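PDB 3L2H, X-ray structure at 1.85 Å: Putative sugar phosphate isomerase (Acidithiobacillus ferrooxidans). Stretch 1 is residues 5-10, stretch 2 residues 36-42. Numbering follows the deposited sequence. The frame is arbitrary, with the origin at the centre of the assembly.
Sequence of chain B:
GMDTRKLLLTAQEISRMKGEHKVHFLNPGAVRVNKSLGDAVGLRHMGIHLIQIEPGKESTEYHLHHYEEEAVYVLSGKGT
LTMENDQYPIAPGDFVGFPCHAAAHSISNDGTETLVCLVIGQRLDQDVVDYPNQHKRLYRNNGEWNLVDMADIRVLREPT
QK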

# COMPACT_ATOMS: atom_id res chain seq x y z
N ARG B 5 10.04 25.22 13.31
CA ARG B 5 11.41 25.60 12.96
C ARG B 5 12.28 24.37 12.76
O ARG B 5 13.22 24.39 11.95
CB ARG B 5 12.01 26.54 14.04
CG ARG B 5 13.52 26.84 13.87
CD ARG B 5 13.82 27.64 12.63
NE ARG B 5 15.27 27.89 12.54
CZ ARG B 5 16.16 27.00 12.11
NH1 ARG B 5 15.78 25.79 11.69
NH2 ARG B 5 17.46 27.32 12.05
N LYS B 6 11.99 23.28 13.45
CA LYS B 6 12.78 22.07 13.32
C LYS B 6 12.68 21.42 11.94
O LYS B 6 13.46 20.55 11.62
CB LYS B 6 12.38 21.05 14.37
CG LYS B 6 10.90 20.67 14.35
N LEU B 7 11.73 21.85 11.11
CA LEU B 7 11.60 21.28 9.76
C LEU B 7 12.62 21.86 8.81
O LEU B 7 12.89 21.27 7.74
CB LEU B 7 10.20 21.51 9.22
CG LEU B 7 9.07 20.87 10.05
CD1 LEU B 7 7.74 21.13 9.35
CD2 LEU B 7 9.27 19.39 10.25
N LEU B 8 13.22 23.00 9.19
CA LEU B 8 14.28 23.63 8.39
C LEU B 8 15.64 23.26 9.01
O LEU B 8 15.83 23.41 10.22
CB LEU B 8 14.10 25.12 8.41
CG LEU B 8 15.22 26.02 7.87
CD1 LEU B 8 15.45 25.77 6.40
CD2 LEU B 8 14.87 27.49 8.17
N LEU B 9 16.53 22.75 8.16
CA LEU B 9 17.90 22.48 8.51
C LEU B 9 18.74 23.39 7.64
O LEU B 9 18.92 23.13 6.44
CB LEU B 9 18.26 21.02 8.26
CG LEU B 9 17.51 19.91 8.96
CD1 LEU B 9 18.13 18.53 8.46
CD2 LEU B 9 17.51 20.04 10.46
N THR B 10 19.28 24.47 8.22
CA THR B 10 20.07 25.40 7.43
C THR B 10 21.42 24.81 7.07
O THR B 10 21.88 23.82 7.68
CB THR B 10 20.28 26.72 8.21
OG1 THR B 10 21.00 26.42 9.42
CG2 THR B 10 18.92 27.41 8.51
N SER B 36 21.51 12.20 8.09
CA SER B 36 20.20 11.86 7.67
C SER B 36 19.28 13.10 7.83
O SER B 36 18.77 13.43 8.94
CB SER B 36 19.64 10.68 8.43
OG SER B 36 18.28 10.45 8.02
N LEU B 37 19.16 13.82 6.74
CA LEU B 37 18.37 15.05 6.76
C LEU B 37 16.88 14.73 7.02
O LEU B 37 16.20 15.37 7.84
CB LEU B 37 18.55 15.80 5.45
CG LEU B 37 19.99 16.14 5.03
CD1 LEU B 37 19.96 17.03 3.77
CD2 LEU B 37 20.83 16.75 6.21
N GLY B 38 16.40 13.67 6.38
CA GLY B 38 15.03 13.24 6.58
C GLY B 38 14.72 12.83 7.99
O GLY B 38 13.69 13.24 8.53
N ASP B 39 15.62 12.09 8.66
CA ASP B 39 15.30 11.66 10.04
C ASP B 39 15.33 12.84 10.97
O ASP B 39 14.55 12.90 11.94
CB ASP B 39 16.25 10.56 10.54
CG ASP B 39 15.99 9.23 9.81
OD1 ASP B 39 14.83 8.75 9.91
OD2 ASP B 39 16.91 8.73 9.10
N ALA B 40 16.22 13.79 10.69
CA ALA B 40 16.33 14.99 11.50
C ALA B 40 15.02 15.79 11.50
O ALA B 40 14.67 16.38 12.51
CB ALA B 40 17.51 15.88 11.01
N VAL B 41 14.29 15.81 10.38
CA VAL B 41 13.04 16.58 10.35
C VAL B 41 11.81 15.74 10.58
O VAL B 41 10.71 16.27 10.74
CB VAL B 41 12.91 17.39 9.06
CG1 VAL B 41 14.13 18.32 8.89
CG2 VAL B 41 12.76 16.47 7.82
N GLY B 42 11.95 14.43 10.53
CA GLY B 42 10.79 13.60 10.80
C GLY B 42 10.19 12.89 9.61
O GLY B 42 9.14 12.29 9.73
O HOH W 1 15.12 19.02 13.14

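Residues 37-41 of stretch 2 form a short helix, and stretch 1 passes from a turn with helical backbone angles at its start into a strand at Leu8 and Leu9. Leu8 N closes the turn on Arg5 O at 3.1 Å. In the helix, Ala40 N bonds to Ser36 O (3.1 Å), Val41 N to Leu37 O (3.2 Å) and Gly42 N to Gly38 O (2.9 Å). Gly42 then leaves helical angles with positive phi (108°); a CB there would jam against the carbonyl O of Val41, a constraint that by itself calls for glycine. The backbones come close at Leu7 and Val41, whose CA atoms lie 5.0 Å apart, and diverge to 7.6 Å between the CA atoms of Leu9 and Leu37. No direct hydrogen bond joins the modelled atoms of the two stretches. Instead water 1 donates to Lys6 O (2.7 Å) and to Ala40 O (2.8 Å), bridging two carbonyls that cannot bond to each other.

The side-chain contact is apolar and centres on Leu9 and Val41, each with its CA-to-CB bond directed toward the other stretch. Leu9 CG packs on Val41 CG1 at 3.7 Å, while Leu9 CD1 reaches Ala40 CB (3.7 Å) and Leu37 CD2 (3.9 Å), so one leucine spans three helix residues. Val41 CG1 also lies against the backbone of stretch 1, 3.6 Å from Lys6 O and 3.4 Å from Leu7 O. Leu7 starts out away from the helix, yet its end comes nearer, with CD2 4.3 Å from Val41 CB. At the helix start, Ser36 OG accepts from Asp39 N (3.2 Å), capping the helix, and donates to Asp39 OD2 over a very short 2.4 Å. Arg5 NH1 makes a weak bond to Leu8 O (2.8 Å, 119°).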